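Local coordinates for Serine/threonine protein kinase (Mycobacterium tuberculosis, PDB 4ESQ), which is probably a membrane receptor kinase that phosphorylates serine and threonine residues of proteins, this chain being its extracellular sensor domain, at residues Gln51-Ala63 and Arg157-Asn170. Residues are numbered along the deposited sequence; the frame is centred on the assembly and turned at random. Where two conformers were deposited one is given.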
loop_
_atom_site.group_PDB
_atom_site.type_symbol
_atom_site.label_atom_id
_atom_site.label_comp_id
_atom_site.label_asym_id
_atom_site.label_seq_id
_atom_site.Cartn_x
_atom_site.Cartn_y
_atom_site.Cartn_z
ATOM N N GLN A 51 -0.696 9.077 8.195
ATOM C CA GLN A 51 -1.091 7.678 8.422
ATOM C C GLN A 51 -1.151 6.880 7.104
ATOM O O GLN A 51 -0.658 5.748 7.022
ATOM C CB GLN A 51 -2.433 7.583 9.168
ATOM C CG GLN A 51 -2.835 6.148 9.535
ATOM C CD GLN A 51 -4.012 6.064 10.496
ATOM O OE1 GLN A 51 -4.441 7.066 11.058
ATOM N NE2 GLN A 51 -4.534 4.851 10.696
ATOM N N GLY A 52 -1.764 7.469 6.080
ATOM C CA GLY A 52 -1.869 6.812 4.787
ATOM C C GLY A 52 -0.531 6.701 4.084
ATOM O O GLY A 52 -0.323 5.812 3.251
ATOM N N ALA A 53 0.390 7.601 4.415
ATOM C CA ALA A 53 1.712 7.565 3.807
ATOM C C ALA A 53 2.551 6.438 4.397
ATOM O O ALA A 53 3.565 6.050 3.825
ATOM C CB ALA A 53 2.412 8.900 3.973
ATOM N N LEU A 54 2.132 5.918 5.549
ATOM C CA LEU A 54 2.828 4.799 6.191
ATOM C C LEU A 54 2.223 3.432 5.878
ATOM O O LEU A 54 2.953 2.446 5.717
ATOM C CB LEU A 54 2.816 4.967 7.713
ATOM C CG LEU A 54 3.673 6.123 8.231
ATOM C CD1 LEU A 54 3.314 6.493 9.657
ATOM C CD2 LEU A 54 5.149 5.783 8.099
ATOM N N TYR A 55 0.896 3.369 5.842
ATOM C CA TYR A 55 0.179 2.093 5.787
ATOM C C TYR A 55 -0.939 2.076 4.745
ATOM O O TYR A 55 -1.595 3.095 4.505
ATOM C CB TYR A 55 -0.456 1.796 7.148
ATOM C CG TYR A 55 0.473 1.946 8.334
ATOM C CD1 TYR A 55 1.634 1.188 8.428
ATOM C CD2 TYR A 55 0.182 2.837 9.363
ATOM C CE1 TYR A 55 2.487 1.313 9.518
ATOM C CE2 TYR A 55 1.034 2.971 10.462
ATOM C CZ TYR A 55 2.181 2.202 10.529
ATOM O OH TYR A 55 3.037 2.324 11.601
ATOM N N THR A 56 -1.162 0.913 4.134
ATOM C CA THR A 56 -2.271 0.756 3.201
ATOM C C THR A 56 -3.556 0.475 3.959
ATOM O O THR A 56 -3.526 0.128 5.143
ATOM C CB THR A 56 -2.053 -0.437 2.249
ATOM O OG1 THR A 56 -2.474 -1.648 2.892
ATOM C CG2 THR A 56 -0.600 -0.562 1.875
ATOM N N SER A 57 -4.682 0.636 3.268
ATOM C CA SER A 57 -5.974 0.159 3.762
ATOM C C SER A 57 -6.384 0.637 5.155
ATOM O O SER A 57 -7.006 -0.112 5.905
ATOM C CB SER A 57 -5.997 -1.377 3.756
ATOM O OG SER A 57 -5.369 -1.918 2.603
ATOM N N GLN A 58 -6.067 1.877 5.495
ATOM C CA GLN A 58 -6.376 2.376 6.828
ATOM C C GLN A 58 -7.772 2.981 6.897
ATOM O O GLN A 58 -8.136 3.824 6.074
ATOM C CB GLN A 58 -5.342 3.422 7.257
ATOM C CG GLN A 58 -3.928 2.860 7.367
ATOM C CD GLN A 58 -3.806 1.857 8.497
ATOM O OE1 GLN A 58 -3.804 2.233 9.671
ATOM N NE2 GLN A 58 -3.733 0.574 8.152
ATOM N N ASP A 59 -8.551 2.568 7.892
ATOM C CA ASP A 59 -9.910 3.084 8.024
ATOM C C ASP A 59 -10.012 4.622 8.056
ATOM O O ASP A 59 -10.819 5.185 7.316
ATOM C CB ASP A 59 -10.619 2.465 9.230
ATOM C CG ASP A 59 -12.075 2.879 9.312
ATOM O OD1 ASP A 59 -12.880 2.382 8.499
ATOM O OD2 ASP A 59 -12.403 3.714 10.179
ATOM N N PRO A 60 -9.216 5.302 8.907
ATOM C CA PRO A 60 -9.320 6.768 9.004
ATOM C C PRO A 60 -8.975 7.472 7.691
ATOM O O PRO A 60 -9.394 8.601 7.432
ATOM C CB PRO A 60 -8.283 7.122 10.075
ATOM C CG PRO A 60 -8.162 5.895 10.902
ATOM C CD PRO A 60 -8.308 4.752 9.929
ATOM N N VAL A 61 -8.208 6.787 6.859
ATOM C CA VAL A 61 -7.790 7.333 5.582
ATOM C C VAL A 61 -8.888 7.168 4.526
ATOM O O VAL A 61 -9.161 8.089 3.759
ATOM C CB VAL A 61 -6.490 6.663 5.117
ATOM C CG1 VAL A 61 -6.079 7.176 3.734
ATOM C CG2 VAL A 61 -5.378 6.893 6.158
ATOM N N TYR A 62 -9.519 5.996 4.496
ATOM C CA TYR A 62 -10.525 5.702 3.470
ATOM C C TYR A 62 -11.955 6.079 3.860
ATOM O O TYR A 62 -12.856 6.112 3.010
ATOM C CB TYR A 62 -10.488 4.219 3.111
ATOM C CG TYR A 62 -9.401 3.832 2.131
ATOM C CD1 TYR A 62 -9.652 3.820 0.766
ATOM C CD2 TYR A 62 -8.136 3.442 2.567
ATOM C CE1 TYR A 62 -8.678 3.451 -0.140
ATOM C CE2 TYR A 62 -7.152 3.081 1.660
ATOM C CZ TYR A 62 -7.442 3.075 0.308
ATOM O OH TYR A 62 -6.483 2.725 -0.603
ATOM N N ALA A 63 -12.175 6.319 5.148
ATOM C CA ALA A 63 -13.504 6.684 5.619
ATOM C C ALA A 63 -14.007 7.906 4.860
ATOM O O ALA A 63 -13.287 8.894 4.700
ATOM C CB ALA A 63 -13.479 6.955 7.107
ATOM N N ARG A 157 5.904 2.749 -0.175
ATOM C CA ARG A 157 4.468 2.829 -0.412
ATOM C C ARG A 157 4.245 3.133 -1.889
ATOM O O ARG A 157 4.971 3.935 -2.485
ATOM C CB ARG A 157 3.840 3.939 0.443
ATOM C CG ARG A 157 3.759 3.626 1.939
ATOM C CD ARG A 157 2.613 2.681 2.260
ATOM N NE ARG A 157 1.299 3.328 2.246
ATOM C CZ ARG A 157 0.365 3.120 1.324
ATOM N NH1 ARG A 157 0.601 2.291 0.303
ATOM N NH2 ARG A 157 -0.808 3.742 1.414
ATOM N N ALA A 158 3.252 2.490 -2.492
ATOM C CA ALA A 158 2.864 2.849 -3.851
ATOM C C ALA A 158 1.353 2.852 -3.943
ATOM O O ALA A 158 0.687 1.967 -3.404
ATOM C CB ALA A 158 3.445 1.877 -4.860
ATOM N N MET A 159 0.813 3.854 -4.622
ATOM C CA MET A 159 -0.618 3.889 -4.885
ATOM C C MET A 159 -0.832 4.259 -6.333
ATOM O O MET A 159 -0.141 5.123 -6.872
ATOM C CB MET A 159 -1.326 4.905 -3.982
ATOM C CG MET A 159 -2.825 5.022 -4.245
ATOM S SD MET A 159 -3.650 6.148 -3.094
ATOM C CE MET A 159 -3.465 5.245 -1.556
ATOM N N SER A 160 -1.784 3.589 -6.962
ATOM C CA SER A 160 -2.159 3.932 -8.325
ATOM C C SER A 160 -3.654 3.710 -8.492
ATOM O O SER A 160 -4.349 3.288 -7.558
ATOM C CB SER A 160 -1.365 3.099 -9.338
ATOM O OG SER A 160 -1.370 3.712 -10.631
ATOM N N VAL A 161 -4.152 4.005 -9.685
ATOM C CA VAL A 161 -5.558 3.816 -9.981
ATOM C C VAL A 161 -5.678 3.395 -11.430
ATOM O O VAL A 161 -4.946 3.888 -12.293
ATOM C CB VAL A 161 -6.371 5.097 -9.724
ATOM C CG1 VAL A 161 -5.647 6.312 -10.298
ATOM C CG2 VAL A 161 -7.784 4.977 -10.298
ATOM N N ALA A 162 -6.579 2.455 -11.678
ATOM C CA ALA A 162 -6.949 2.071 -13.033
ATOM C C ALA A 162 -8.438 1.757 -12.991
ATOM O O ALA A 162 -8.906 1.108 -12.057
ATOM C CB ALA A 162 -6.163 0.867 -13.481
ATOM N N ASN A 163 -9.185 2.228 -13.984
ATOM C CA ASN A 163 -10.633 2.053 -13.962
ATOM C C ASN A 163 -11.166 2.597 -12.634
ATOM O O ASN A 163 -10.796 3.699 -12.232
ATOM C CB ASN A 163 -11.005 0.576 -14.154
ATOM C CG ASN A 163 -12.381 0.391 -14.774
ATOM O OD1 ASN A 163 -13.230 1.284 -14.708
ATOM N ND2 ASN A 163 -12.613 -0.781 -15.370
ATOM N N ASN A 164 -12.026 1.831 -11.961
ATOM C CA ASN A 164 -12.610 2.255 -10.690
ATOM C C ASN A 164 -11.875 1.675 -9.484
ATOM O O ASN A 164 -12.432 1.616 -8.383
ATOM C CB ASN A 164 -14.077 1.826 -10.609
ATOM C CG ASN A 164 -14.238 0.324 -10.705
ATOM O OD1 ASN A 164 -13.618 -0.322 -11.549
ATOM N ND2 ASN A 164 -15.054 -0.243 -9.826
ATOM N N VAL A 165 -10.636 1.239 -9.691
ATOM C CA VAL A 165 -9.918 0.512 -8.645
ATOM C C VAL A 165 -8.660 1.249 -8.217
ATOM O O VAL A 165 -7.843 1.625 -9.051
ATOM C CB VAL A 165 -9.513 -0.903 -9.119
ATOM C CG1 VAL A 165 -8.681 -1.634 -8.048
ATOM C CG2 VAL A 165 -10.739 -1.708 -9.486
ATOM N N VAL A 166 -8.518 1.458 -6.913
ATOM C CA VAL A 166 -7.286 1.998 -6.350
ATOM C C VAL A 166 -6.374 0.859 -5.896
ATOM O O VAL A 166 -6.821 -0.096 -5.267
ATOM C CB VAL A 166 -7.573 2.934 -5.165
ATOM C CG1 VAL A 166 -6.259 3.275 -4.436
ATOM C CG2 VAL A 166 -8.282 4.197 -5.652
ATOM N N VAL A 167 -5.103 0.960 -6.246
ATOM C CA VAL A 167 -4.120 -0.057 -5.920
ATOM C C VAL A 167 -3.270 0.533 -4.802
ATOM O O VAL A 167 -2.756 1.638 -4.937
ATOM C CB VAL A 167 -3.269 -0.368 -7.152
ATOM C CG1 VAL A 167 -2.202 -1.411 -6.838
ATOM C CG2 VAL A 167 -4.176 -0.853 -8.273
ATOM N N ASP A 168 -3.144 -0.189 -3.689
ATOM C CA ASP A 168 -2.541 0.376 -2.485
ATOM C C ASP A 168 -1.556 -0.628 -1.914
ATOM O O ASP A 168 -1.968 -1.660 -1.387
ATOM C CB ASP A 168 -3.654 0.668 -1.467
ATOM C CG ASP A 168 -3.249 1.668 -0.401
ATOM O OD1 ASP A 168 -2.088 2.115 -0.404
ATOM O OD2 ASP A 168 -4.112 2.008 0.447
ATOM N N VAL A 169 -0.263 -0.326 -2.020
ATOM C CA VAL A 169 0.789 -1.309 -1.726
ATOM C C VAL A 169 1.871 -0.806 -0.766
ATOM O O VAL A 169 2.355 0.323 -0.883
ATOM C CB VAL A 169 1.475 -1.748 -3.032
ATOM C CG1 VAL A 169 2.598 -2.747 -2.750
ATOM C CG2 VAL A 169 0.446 -2.336 -4.012
ATOM N N ASN A 170 2.266 -1.664 0.174
ATOM C CA ASN A 170 3.389 -1.382 1.060
ATOM C C ASN A 170 4.343 -2.549 0.951
ATOM O O ASN A 170 3.941 -3.703 1.161
ATOM C CB ASN A 170 2.899 -1.223 2.504
ATOM C CG ASN A 170 3.899 -0.489 3.393
ATOM O OD1 ASN A 170 4.840 0.141 2.908
ATOM N ND2 ASN A 170 3.680 -0.551 4.697
HETATM O O HOH W 1 0.710 -1.468 5.412
#
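In the modelled conformer, the methyl CG2 of T56 lies over one face of the R157 guanidinium, 3.5 Å above its plane and displaced toward the rim, while G52 O and V169 O sit at its edges. R157 gets there by folding back on itself, bent at chi2 (-78°) and chi3 (-76°), with CG brushing A53 O. NE and NH2 then take the carbonyl of G52 side-on; the shorter bond, NH2 to G52 O, measures 2.8 Å. From its far end NH1 and NH2 both hold OD1 of D168 in a salt bridge, NH2 on the syn lone pair at 2.8 Å, and NH1 also reaches V169 O. D168 is thereby fixed on one oxygen and spends the other on the 51-63 segment: Y62 OH donates to OD2 at 2.7 Å and S57 N at 3.2 Å, from opposite faces of the carboxylate plane. OD2 lies at the edge of the Y62 ring, whose plane is turned 49° from the carboxylate. The guanidinium on OD1 and two donors on OD2 would favour the charged form of D168. Farther along, a water accepts from both T56 N and N170 ND2. The contact lays short helices 51-54 and 59-62 and their link on hairpin 154-162/165-173, within the antiparallel sheet of the PknH-like extracellular domain; T56 and Y62 also touch the adjoining strand 84-92. Helix 96-111 flanks it, F102 stacking on Y62 and W110 touching R157, while helix 179-192 packs against V169.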